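Local coordinates for protein thiol-activated cytolysin (Desulfobulbus propionicus, PDB 6NAL) that probably forms pores in target membranes as a toxin of the cholesterol-dependent (thiol-activated) cytolysin family, at residues K247-L252 and S285-V289; S266-L270 and I315-W320; Y154-E158 and T353-A357; I61-S65 and F163-I167. One frame throughout, in Å; residues are numbered along the deposited sequence.

Interaction 1: residues K247-L252 and S285-V289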
loop_
_atom_site.group_PDB
_atom_site.type_symbol
_atom_site.label_atom_id
_atom_site.label_comp_id
_atom_site.label_asym_id
_atom_site.label_seq_id
_atom_site.Cartn_x
_atom_site.Cartn_y
_atom_site.Cartn_z
ATOM N N LYS A 247 20.876 13.417 -14.508
ATOM C CA LYS A 247 20.551 12.003 -14.542
ATOM C C LYS A 247 21.194 11.336 -13.340
ATOM O O LYS A 247 22.403 11.447 -13.141
ATOM C CB LYS A 247 21.042 11.361 -15.838
ATOM C CG LYS A 247 20.748 9.886 -15.904
ATOM C CD LYS A 247 21.097 9.332 -17.300
ATOM C CE LYS A 247 22.042 8.131 -17.189
ATOM N NZ LYS A 247 23.283 8.535 -16.460
ATOM N N PHE A 248 20.381 10.665 -12.527
ATOM C CA PHE A 248 20.855 9.908 -11.374
ATOM C C PHE A 248 20.627 8.425 -11.648
ATOM O O PHE A 248 19.497 8.008 -11.899
ATOM C CB PHE A 248 20.124 10.299 -10.103
ATOM C CG PHE A 248 20.161 11.750 -9.783
ATOM C CD1 PHE A 248 19.250 12.627 -10.336
ATOM C CD2 PHE A 248 21.103 12.249 -8.902
ATOM C CE1 PHE A 248 19.302 13.977 -10.029
ATOM C CE2 PHE A 248 21.135 13.580 -8.575
ATOM C CZ PHE A 248 20.242 14.445 -9.151
ATOM N N GLU A 249 21.689 7.645 -11.600
ATOM C CA GLU A 249 21.688 6.229 -11.922
ATOM C C GLU A 249 22.286 5.492 -10.725
ATOM O O GLU A 249 23.293 5.935 -10.146
ATOM C CB GLU A 249 22.499 5.955 -13.188
ATOM C CG GLU A 249 22.028 4.739 -13.976
ATOM C CD GLU A 249 22.761 4.544 -15.319
ATOM O OE1 GLU A 249 23.731 3.744 -15.365
ATOM O OE2 GLU A 249 22.357 5.174 -16.330
ATOM N N SER A 250 21.657 4.383 -10.332
ATOM C CA SER A 250 22.048 3.695 -9.109
ATOM C C SER A 250 21.675 2.232 -9.202
ATOM O O SER A 250 20.738 1.873 -9.909
ATOM C CB SER A 250 21.356 4.314 -7.900
ATOM O OG SER A 250 21.812 3.727 -6.712
ATOM N N LYS A 251 22.391 1.384 -8.466
ATOM C CA LYS A 251 21.913 0.017 -8.282
ATOM C C LYS A 251 20.890 -0.081 -7.157
ATOM O O LYS A 251 20.215 -1.111 -7.047
ATOM C CB LYS A 251 23.105 -0.920 -8.063
ATOM C CG LYS A 251 23.830 -1.219 -9.379
ATOM C CD LYS A 251 24.942 -2.199 -9.196
ATOM C CE LYS A 251 24.868 -3.356 -10.247
ATOM N NZ LYS A 251 26.105 -3.475 -11.093
ATOM N N LEU A 252 20.793 0.940 -6.299
ATOM C CA LEU A 252 19.676 1.060 -5.369
ATOM C C LEU A 252 18.337 0.801 -6.041
ATOM O O LEU A 252 18.223 0.889 -7.269
ATOM C CB LEU A 252 19.581 2.449 -4.746
ATOM C CG LEU A 252 20.754 3.052 -3.980
ATOM C CD1 LEU A 252 20.543 4.543 -3.621
ATOM C CD2 LEU A 252 21.005 2.208 -2.733
ATOM N N SER A 285 26.710 7.554 -1.964
ATOM C CA SER A 285 27.923 7.085 -2.621
ATOM C C SER A 285 27.609 6.139 -3.758
ATOM O O SER A 285 28.459 5.907 -4.616
ATOM C CB SER A 285 28.813 6.380 -1.602
ATOM O OG SER A 285 28.125 5.273 -1.031
ATOM N N GLN A 286 26.416 5.567 -3.766
ATOM C CA GLN A 286 26.013 4.613 -4.780
ATOM C C GLN A 286 25.300 5.272 -5.938
ATOM O O GLN A 286 24.781 4.568 -6.800
ATOM C CB GLN A 286 25.092 3.559 -4.157
ATOM C CG GLN A 286 25.824 2.496 -3.342
ATOM C CD GLN A 286 24.884 1.687 -2.487
ATOM O OE1 GLN A 286 24.798 1.933 -1.295
ATOM N NE2 GLN A 286 24.179 0.713 -3.080
ATOM N N ILE A 287 25.217 6.597 -5.955
ATOM C CA ILE A 287 24.480 7.332 -6.984
ATOM C C ILE A 287 25.467 8.074 -7.878
ATOM O O ILE A 287 26.196 8.962 -7.421
ATOM C CB ILE A 287 23.456 8.285 -6.346
ATOM C CG1 ILE A 287 22.532 7.465 -5.429
ATOM C CG2 ILE A 287 22.645 8.995 -7.398
ATOM C CD1 ILE A 287 21.483 8.277 -4.681
ATOM N N ASP A 288 25.463 7.713 -9.158
ATOM C CA ASP A 288 26.259 8.375 -10.187
ATOM C C ASP A 288 25.470 9.514 -10.841
ATOM O O ASP A 288 24.357 9.298 -11.333
ATOM C CB ASP A 288 26.671 7.387 -11.282
ATOM C CG ASP A 288 27.687 6.343 -10.815
ATOM O OD1 ASP A 288 28.384 6.561 -9.790
ATOM O OD2 ASP A 288 27.787 5.291 -11.495
ATOM N N VAL A 289 26.069 10.703 -10.902
ATOM C CA VAL A 289 25.411 11.893 -11.438
ATOM C C VAL A 289 25.989 12.228 -12.810
ATOM O O VAL A 289 27.204 12.170 -13.020
ATOM C CB VAL A 289 25.561 13.095 -10.486
ATOM C CG1 VAL A 289 24.701 14.250 -10.976
ATOM C CG2 VAL A 289 25.229 12.703 -9.063
HETATM O O HOH W 1 24.417 9.006 -14.239
#

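Interaction 2: residues S266-L270 and I315-W320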
loop_
_atom_site.group_PDB
_atom_site.type_symbol
_atom_site.label_atom_id
_atom_site.label_comp_id
_atom_site.label_asym_id
_atom_site.label_seq_id
_atom_site.Cartn_x
_atom_site.Cartn_y
_atom_site.Cartn_z
ATOM N N SER A 266 15.847 19.415 -5.323
ATOM C CA SER A 266 14.579 20.116 -5.493
ATOM C C SER A 266 14.758 21.203 -6.553
ATOM O O SER A 266 15.815 21.312 -7.180
ATOM C CB SER A 266 14.124 20.706 -4.157
ATOM O OG SER A 266 15.102 21.607 -3.651
ATOM N N LYS A 267 13.715 22.023 -6.738
ATOM C CA LYS A 267 13.804 23.171 -7.623
ATOM C C LYS A 267 14.827 24.187 -7.146
ATOM O O LYS A 267 15.267 25.023 -7.948
ATOM C CB LYS A 267 12.438 23.844 -7.763
ATOM C CG LYS A 267 11.788 24.219 -6.435
ATOM C CD LYS A 267 11.218 25.597 -6.506
ATOM C CE LYS A 267 10.506 25.958 -5.210
ATOM N NZ LYS A 267 11.136 25.731 -3.976
ATOM N N ASP A 268 15.232 24.131 -5.871
ATOM C CA ASP A 268 16.261 25.050 -5.378
ATOM C C ASP A 268 17.675 24.539 -5.579
ATOM O O ASP A 268 18.628 25.294 -5.372
ATOM C CB ASP A 268 16.091 25.346 -3.882
ATOM C CG ASP A 268 14.825 26.130 -3.586
ATOM O OD1 ASP A 268 14.494 27.075 -4.354
ATOM O OD2 ASP A 268 14.155 25.786 -2.590
ATOM N N GLY A 269 17.833 23.277 -5.959
ATOM C CA GLY A 269 19.138 22.724 -6.200
ATOM C C GLY A 269 19.363 21.576 -5.236
ATOM O O GLY A 269 18.469 20.923 -4.823
ATOM N N LEU A 270 20.653 21.405 -4.932
ATOM C CA LEU A 270 21.036 20.299 -4.062
ATOM C C LEU A 270 21.400 20.838 -2.683
ATOM O O LEU A 270 22.322 21.625 -2.540
ATOM C CB LEU A 270 22.200 19.473 -4.624
ATOM C CG LEU A 270 21.784 18.574 -5.776
ATOM C CD1 LEU A 270 21.210 19.364 -6.917
ATOM C CD2 LEU A 270 23.076 17.900 -6.183
ATOM N N ILE A 315 27.426 21.697 -8.689
ATOM C CA ILE A 315 26.151 21.475 -9.381
ATOM C C ILE A 315 25.235 22.671 -9.205
ATOM O O ILE A 315 24.616 23.157 -10.164
ATOM C CB ILE A 315 25.483 20.173 -8.905
ATOM C CG1 ILE A 315 26.290 18.988 -9.436
ATOM C CG2 ILE A 315 24.075 20.147 -9.400
ATOM C CD1 ILE A 315 25.823 17.682 -9.032
ATOM N N ASN A 316 25.142 23.171 -7.975
ATOM C CA ASN A 316 24.245 24.280 -7.686
ATOM C C ASN A 316 24.667 25.500 -8.429
ATOM O O ASN A 316 23.847 26.336 -8.787
ATOM C CB ASN A 316 24.225 24.575 -6.196
ATOM C CG ASN A 316 23.389 23.576 -5.476
ATOM O OD1 ASN A 316 22.369 23.146 -6.016
ATOM N ND2 ASN A 316 23.811 23.164 -4.301
ATOM N N ARG A 317 25.941 25.606 -8.692
ATOM C CA ARG A 317 26.386 26.739 -9.467
ATOM C C ARG A 317 25.977 26.625 -10.912
ATOM O O ARG A 317 25.480 27.595 -11.501
ATOM C CB ARG A 317 27.881 26.866 -9.363
ATOM C CG ARG A 317 28.327 28.405 -9.695
ATOM C CD ARG A 317 29.808 28.253 -9.572
ATOM N NE ARG A 317 30.204 27.302 -8.487
ATOM C CZ ARG A 317 31.093 26.330 -8.527
ATOM N NH1 ARG A 317 31.905 26.300 -9.534
ATOM N NH2 ARG A 317 31.121 25.556 -7.431
ATOM N N ILE A 318 26.262 25.464 -11.526
ATOM C CA ILE A 318 25.760 25.196 -12.863
ATOM C C ILE A 318 24.280 25.514 -12.955
ATOM O O ILE A 318 23.821 26.037 -13.971
ATOM C CB ILE A 318 26.022 23.744 -13.272
ATOM C CG1 ILE A 318 27.514 23.461 -13.393
ATOM C CG2 ILE A 318 25.305 23.506 -14.587
ATOM C CD1 ILE A 318 27.832 21.983 -13.143
ATOM N N ILE A 319 23.497 25.192 -11.907
ATOM C CA ILE A 319 22.043 25.357 -11.994
ATOM C C ILE A 319 21.646 26.822 -11.905
ATOM O O ILE A 319 20.621 27.228 -12.456
ATOM C CB ILE A 319 21.323 24.556 -10.887
ATOM C CG1 ILE A 319 21.413 23.071 -11.132
ATOM C CG2 ILE A 319 19.857 24.943 -10.772
ATOM C CD1 ILE A 319 21.004 22.272 -9.941
ATOM N N TRP A 320 22.338 27.606 -11.078
ATOM C CA TRP A 320 21.902 28.974 -10.800
ATOM C C TRP A 320 22.757 29.992 -11.525
ATOM O O TRP A 320 22.649 31.194 -11.244
ATOM C CB TRP A 320 21.871 29.250 -9.292
ATOM C CG TRP A 320 20.864 28.351 -8.684
ATOM C CD1 TRP A 320 21.097 27.317 -7.813
ATOM C CD2 TRP A 320 19.457 28.319 -8.988
ATOM N NE1 TRP A 320 19.924 26.666 -7.543
ATOM C CE2 TRP A 320 18.901 27.260 -8.244
ATOM C CE3 TRP A 320 18.616 29.087 -9.814
ATOM C CZ2 TRP A 320 17.529 26.957 -8.284
ATOM C CZ3 TRP A 320 17.267 28.780 -9.861
ATOM C CH2 TRP A 320 16.735 27.725 -9.092
#

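Interaction 3: residues Y154-E158 and T353-A357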
loop_
_atom_site.group_PDB
_atom_site.type_symbol
_atom_site.label_atom_id
_atom_site.label_comp_id
_atom_site.label_asym_id
_atom_site.label_seq_id
_atom_site.Cartn_x
_atom_site.Cartn_y
_atom_site.Cartn_z
ATOM N N TYR A 154 11.258 4.712 -16.735
ATOM C CA TYR A 154 11.327 3.293 -17.007
ATOM C C TYR A 154 11.990 3.038 -18.336
ATOM O O TYR A 154 12.788 2.118 -18.442
ATOM C CB TYR A 154 9.924 2.689 -17.008
ATOM C CG TYR A 154 9.836 1.171 -17.297
ATOM C CD1 TYR A 154 10.363 0.201 -16.410
ATOM C CD2 TYR A 154 9.193 0.709 -18.456
ATOM C CE1 TYR A 154 10.271 -1.167 -16.703
ATOM C CE2 TYR A 154 9.071 -0.640 -18.725
ATOM C CZ TYR A 154 9.607 -1.571 -17.848
ATOM O OH TYR A 154 9.494 -2.916 -18.139
ATOM N N ASP A 155 11.662 3.824 -19.367
ATOM C CA ASP A 155 12.261 3.617 -20.687
ATOM C C ASP A 155 12.208 4.919 -21.487
ATOM O O ASP A 155 11.723 5.953 -21.009
ATOM C CB ASP A 155 11.569 2.460 -21.451
ATOM C CG ASP A 155 10.058 2.684 -21.650
ATOM O OD1 ASP A 155 9.560 3.770 -21.221
ATOM O OD2 ASP A 155 9.377 1.766 -22.205
ATOM N N GLU A 156 12.703 4.851 -22.729
ATOM C CA GLU A 156 12.825 6.056 -23.541
ATOM C C GLU A 156 11.474 6.726 -23.749
ATOM O O GLU A 156 11.417 7.943 -23.952
ATOM C CB GLU A 156 13.471 5.732 -24.891
ATOM C CG GLU A 156 14.953 5.332 -24.831
ATOM C CD GLU A 156 15.153 3.797 -24.765
ATOM O OE1 GLU A 156 14.152 3.065 -24.465
ATOM O OE2 GLU A 156 16.311 3.329 -24.988
ATOM N N ASN A 157 10.371 5.967 -23.680
ATOM C CA ASN A 157 9.088 6.571 -24.034
ATOM C C ASN A 157 8.486 7.325 -22.870
ATOM O O ASN A 157 7.761 8.303 -23.072
ATOM C CB ASN A 157 8.090 5.526 -24.525
ATOM C CG ASN A 157 8.325 5.138 -25.985
ATOM O OD1 ASN A 157 8.464 5.994 -26.885
ATOM N ND2 ASN A 157 8.389 3.841 -26.219
ATOM N N GLU A 158 8.731 6.861 -21.653
ATOM C CA GLU A 158 8.288 7.628 -20.512
ATOM C C GLU A 158 9.074 8.916 -20.465
ATOM O O GLU A 158 8.520 9.960 -20.134
ATOM C CB GLU A 158 8.453 6.853 -19.192
ATOM C CG GLU A 158 7.484 7.383 -18.075
ATOM C CD GLU A 158 7.845 7.000 -16.626
ATOM O OE1 GLU A 158 8.637 6.045 -16.419
ATOM O OE2 GLU A 158 7.335 7.672 -15.678
ATOM N N THR A 353 1.786 6.016 -22.484
ATOM C CA THR A 353 2.833 5.000 -22.459
ATOM C C THR A 353 2.700 4.214 -21.148
ATOM O O THR A 353 2.364 4.786 -20.116
ATOM C CB THR A 353 4.211 5.658 -22.596
ATOM O OG1 THR A 353 5.231 4.649 -22.735
ATOM C CG2 THR A 353 4.477 6.537 -21.373
ATOM N N GLU A 354 2.943 2.911 -21.201
ATOM C CA GLU A 354 2.825 2.051 -20.042
ATOM C C GLU A 354 4.204 1.760 -19.481
ATOM O O GLU A 354 5.217 1.859 -20.170
ATOM C CB GLU A 354 2.100 0.756 -20.382
ATOM C CG GLU A 354 0.722 1.022 -20.971
ATOM C CD GLU A 354 0.012 -0.225 -21.481
ATOM O OE1 GLU A 354 0.699 -1.254 -21.670
ATOM O OE2 GLU A 354 -1.229 -0.164 -21.694
ATOM N N TYR A 355 4.228 1.462 -18.194
ATOM C CA TYR A 355 5.459 1.164 -17.501
ATOM C C TYR A 355 5.130 0.301 -16.292
ATOM O O TYR A 355 3.976 0.195 -15.869
ATOM C CB TYR A 355 6.201 2.437 -17.110
ATOM C CG TYR A 355 5.477 3.378 -16.192
ATOM C CD1 TYR A 355 4.609 4.330 -16.680
ATOM C CD2 TYR A 355 5.745 3.372 -14.842
ATOM C CE1 TYR A 355 3.980 5.243 -15.814
ATOM C CE2 TYR A 355 5.144 4.260 -13.983
ATOM C CZ TYR A 355 4.248 5.189 -14.476
ATOM O OH TYR A 355 3.632 6.052 -13.604
ATOM N N VAL A 356 6.170 -0.322 -15.753
ATOM C CA VAL A 356 6.091 -1.122 -14.537
ATOM C C VAL A 356 6.672 -0.328 -13.367
ATOM O O VAL A 356 7.885 -0.116 -13.292
ATOM C CB VAL A 356 6.844 -2.444 -14.698
ATOM C CG1 VAL A 356 6.687 -3.255 -13.452
ATOM C CG2 VAL A 356 6.327 -3.198 -15.887
ATOM N N ALA A 357 5.831 0.115 -12.436
ATOM C CA ALA A 357 6.330 0.815 -11.250
ATOM C C ALA A 357 6.686 -0.257 -10.232
ATOM O O ALA A 357 5.858 -1.139 -9.962
ATOM C CB ALA A 357 5.297 1.775 -10.649
HETATM O O HOH W 2 6.999 3.807 -20.943
#

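Interaction 4: residues I61-S65 and F163-I167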
loop_
_atom_site.group_PDB
_atom_site.type_symbol
_atom_site.label_atom_id
_atom_site.label_comp_id
_atom_site.label_asym_id
_atom_site.label_seq_id
_atom_site.Cartn_x
_atom_site.Cartn_y
_atom_site.Cartn_z
ATOM N N ILE A 61 6.860 18.764 -28.390
ATOM C CA ILE A 61 7.738 18.394 -29.498
ATOM C C ILE A 61 9.020 19.207 -29.379
ATOM O O ILE A 61 8.996 20.428 -29.541
ATOM C CB ILE A 61 7.078 18.626 -30.857
ATOM C CG1 ILE A 61 5.638 18.115 -30.903
ATOM C CG2 ILE A 61 7.933 18.018 -31.923
ATOM C CD1 ILE A 61 5.506 16.672 -30.805
ATOM N N ALA A 62 10.131 18.542 -29.074
ATOM C CA ALA A 62 11.437 19.179 -29.069
ATOM C C ALA A 62 11.910 19.485 -30.484
ATOM O O ALA A 62 11.621 18.764 -31.440
ATOM C CB ALA A 62 12.479 18.297 -28.395
ATOM N N VAL A 63 12.648 20.578 -30.609
ATOM C CA VAL A 63 13.406 20.836 -31.825
ATOM C C VAL A 63 14.599 19.896 -31.876
ATOM O O VAL A 63 15.520 20.038 -31.076
ATOM C CB VAL A 63 13.917 22.281 -31.876
ATOM C CG1 VAL A 63 14.903 22.444 -33.032
ATOM C CG2 VAL A 63 12.814 23.293 -32.047
ATOM N N PRO A 64 14.675 18.971 -32.808
ATOM C CA PRO A 64 15.854 18.103 -32.842
ATOM C C PRO A 64 17.109 18.863 -33.246
ATOM O O PRO A 64 17.079 19.769 -34.083
ATOM C CB PRO A 64 15.492 17.022 -33.870
ATOM C CG PRO A 64 14.015 17.160 -34.104
ATOM C CD PRO A 64 13.674 18.620 -33.821
ATOM N N SER A 65 18.219 18.474 -32.626
ATOM C CA SER A 65 19.532 19.033 -32.932
ATOM C C SER A 65 19.842 19.027 -34.429
ATOM O O SER A 65 20.503 19.932 -34.946
ATOM C CB SER A 65 20.592 18.209 -32.205
ATOM O OG SER A 65 20.662 16.904 -32.807
ATOM N N PHE A 163 9.133 14.678 -20.322
ATOM C CA PHE A 163 10.096 15.750 -20.471
ATOM C C PHE A 163 10.096 16.448 -21.826
ATOM O O PHE A 163 10.842 17.410 -21.993
ATOM C CB PHE A 163 11.489 15.172 -20.215
ATOM C CG PHE A 163 11.651 14.652 -18.828
ATOM C CD1 PHE A 163 11.370 13.329 -18.530
ATOM C CD2 PHE A 163 12.051 15.501 -17.803
ATOM C CE1 PHE A 163 11.498 12.850 -17.240
ATOM C CE2 PHE A 163 12.192 15.029 -16.497
ATOM C CZ PHE A 163 11.902 13.703 -16.211
ATOM N N GLY A 164 9.329 15.985 -22.803
ATOM C CA GLY A 164 9.256 16.684 -24.086
ATOM C C GLY A 164 10.592 16.984 -24.734
ATOM O O GLY A 164 10.754 18.038 -25.365
ATOM N N CYS A 165 11.541 16.067 -24.637
ATOM C CA CYS A 165 12.887 16.358 -25.098
ATOM C C CYS A 165 13.240 15.529 -26.332
ATOM O O CYS A 165 12.486 14.649 -26.772
ATOM C CB CYS A 165 13.890 16.104 -23.968
ATOM S SG CYS A 165 13.946 14.364 -23.471
ATOM N N ASP A 166 14.421 15.843 -26.879
ATOM C CA ASP A 166 14.940 15.208 -28.087
ATOM C C ASP A 166 15.746 13.999 -27.635
ATOM O O ASP A 166 16.906 14.132 -27.259
ATOM C CB ASP A 166 15.793 16.188 -28.894
ATOM C CG ASP A 166 16.550 15.508 -30.052
ATOM O OD1 ASP A 166 17.635 16.051 -30.371
ATOM O OD2 ASP A 166 16.067 14.475 -30.633
ATOM N N ILE A 167 15.139 12.815 -27.655
ATOM C CA ILE A 167 15.821 11.643 -27.121
ATOM C C ILE A 167 17.178 11.466 -27.780
ATOM O O ILE A 167 18.169 11.109 -27.127
ATOM C CB ILE A 167 14.953 10.387 -27.317
ATOM C CG1 ILE A 167 15.420 9.316 -26.321
ATOM C CG2 ILE A 167 15.055 9.877 -28.776
ATOM C CD1 ILE A 167 14.863 9.469 -24.915
HETATM O O HOH W 3 9.741 15.751 -28.382
HETATM O O HOH W 4 18.359 15.271 -33.690
#

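Interaction 1: residues K247-L252 and S285-V289
Glu249 and Asp288 hold the two segments together as the antiparallel hydrogen-bonded pair where strand 232-250 meets strand 287-294. Glu249 N donates to Asp288 O at 3.1 Å, and Asp288 N returns a bond to Glu249 O at 3.0 Å. Both are fairly straight. Val289 CA and Phe248 CA add C-H...O contacts to Lys247 O and Asp288 O.

The hydroxyl of Ser250 works in two directions. Its OG gives a hydrogen bond to Gln286 O at 3.1 Å, coming from above the carbonyl plane. The same OG accepts from Leu252 N at 3.0 Å, which makes an ST turn as the strand ends. With OG opposite the serine N (chi1 -175°), the hydroxyl lies where it meets Gln286 O.

Apolar groups gather on the face of Phe248, Ile287 and Val289. Ile287 CG2 meets the ring edge, 3.9 Å from Phe248 CD2. Leu252 crosses Ile287 at about a right angle, with Leu252 CD1 4.0 Å from Ile287 CG1. Leu257 and Ile261 of helix 254-264 cover this face.

Charged groups take the other face. Lys247 NZ pairs with Glu249 OE2 at 3.5 Å. A water donates to Asp288 O at 2.9 Å; its link to Lys247 NZ is modelled doubtfully short.

The residues between the strands include helices 254-264 and 279-284, which probably correspond to the second of the two helical bundles that unfold into membrane hairpins in relatives. The chemistry is that of an amphipathic sheet. One face is greasy and covered by a helix, while the other carries carboxylates that a nearby lysine probably steadies.

Interaction 2: residues S266-L270 and I315-W320
Asn316, on helix 309-320, turns its amide to the backbone of Leu270 in the small hairpin of strands 265-266 and 269-270. A type I beta turn from Ser266 to Gly269 closes this hairpin. Asn316 CG lies opposite its carbonyl carbon (chi1 -77°), which sets the amide toward the hairpin. The amide grips Leu270 twice. Leu270 N donates to Asn316 OD1 at 2.7 Å, almost straight (173°) and on a lone pair. Asn316 ND2 donates to Leu270 O at 2.8 Å, close to the amide plane. One side chain satisfies both backbone polar atoms, much as an adjoining strand would, which fixes the amide's rotation.

Gly269, without a side chain, brings its CA to 3.3 Å from Asn316 OD1. Leu270 crosses Ile315 obliquely, with Leu270 CD1 3.9 Å from Ile315 CG2. Ile315 also packs on Val289 of the main sheet.

Trp320 comes edge-on to the turn, with Ile319 CG2 against one face of its ring. A tetraethylene glycol, probably from the crystallisation liquor, lies about 3 Å from the Trp320 side chain. The indole NE1 donates to Asp268 O at 2.9 Å, bent to 138° and from above the carbonyl plane, while Trp320 CZ2 sits 3.0 Å from Lys267 O.

Interaction 3: residues Y154-E158 and T353-A357
The N-terminus of helix 156-163 rests on the long strand 349-372, and Tyr154, Asn157 and Glu158 meet Thr353, Tyr355 and Val356 there. Tyr154 lies along the strand, one ring face over Val356 N, which is 4.0 Å above the ring plane. Its CD2 touches Tyr355 CB at 3.7 Å, and its OH reaches Val356 CG2. Arg182 holds this ring by a cation-pi contact and bonds its hydroxyl.

Tyr355 CG is tucked between its own N and carbonyl carbon (chi1 60°). This lifts the ring under the carboxylate of Glu158. The two planes are 6° apart and stacked, with Glu158 OE2 4.1 Å from Tyr355 CZ. The carboxylate is kept in place by Tyr154 N, which donates to Glu158 OE1 at 3.0 Å, and by a salt bridge from OE2 to Lys162. A bound imidazole, probably from the crystallisation liquor, lies about 3 Å from this side chain.

Asp155 is the N-cap of the helix. Its OD1 accepts from Glu158 N and, weakly, from Asn157 N. Helix 156-163 probably belongs to the first of the two bundles that become membrane hairpins in this family. Strand 349-372 pairs with strand 44-59 in the elongated sheet that leads toward the C-terminal beta sandwich; in relatives the first bundle packs against this sheet, called domain 2, before insertion.

A water ties the cap to the strand. It donates to Asp155 OD1 at 2.6 Å and to Glu354 O, and accepts from Thr353 OG1 at 2.7 Å. Thr27 also serves this polar cluster, its N donating to Thr353 OG1. Thr353 OG1 also lies 3.5 Å from Asn157 CB.

Interaction 4: residues I61-S65 and F163-I167
Asp166 extends its side chain with CG trans to the backbone N (chi1 171°), which carries the carboxylate across to Pro64 and Ser65. A second torsion matters earlier. Gly164 has a positive phi of 52°, and there the chain leaves helix 156-163 and turns toward Ala62. Residues 163-167 form the corner between helices 156-163 and 167-174, and the loop 61-65 packs on it. Asp166 is the N-cap of the next helix, 167-174, with a weak bond from Tyr169 N to its OD1. In cytolysins of this family, such consecutive helices form a bundle that later opens into a membrane hairpin, so this corner probably belongs to that bundle. The loop 61-65 follows strand 44-59 and is bonded through its backbone to strand 332-340.

Ala62 carries much of the packing. Its methyl group sits over the backbone of the corner, with CB 3.5 Å from both Gly164 O and Asp166 N. It also faces the Asp166 methylene, CB to CB at 4.0 Å. Asn335 ND2, on strand 332-340, bonds to Gly164 O and weakly to Ile61 O, so one amide links the two backbones from the core sheet.

The polar part is thin. The only direct hydrogen bond between the segments is weak: Ser65 N reaches Asp166 OD1 at 3.4 Å, long but straight (171°). The same carboxylate oxygen lies 3.7 Å from Pro64 CA. Two waters add to the joint. One accepts from Ala62 N at 2.9 Å and donates weakly to Cys165 O. The other lies 3.0 Å from Ser65 OG and gives a weak bond to Asp166 OD1.

Interactions 1 and 2 share the sheet-and-helix region around strand 287-294. Their centres are 18 Å apart, and they touch where Val289 CG1 meets Ile315 CD1 at 4.1 Å. Their segments alternate along the chain. Interactions 3 and 4 also alternate, at the two ends of helix 156-163, their centres 17 Å apart; Glu156 O packs on Ile167 CD1. Interaction 4 closes before interaction 1 or 2 opens, while interaction 3 encloses both. Interactions 2 and 3 lie farthest apart, about 27 Å between centres. Interactions 3 and 4 hold the first helical region to the elongated sheet and loop 61-65; interactions 1 and 2 hold the second region's strand and hairpin, consistent with a toxin not yet inserted.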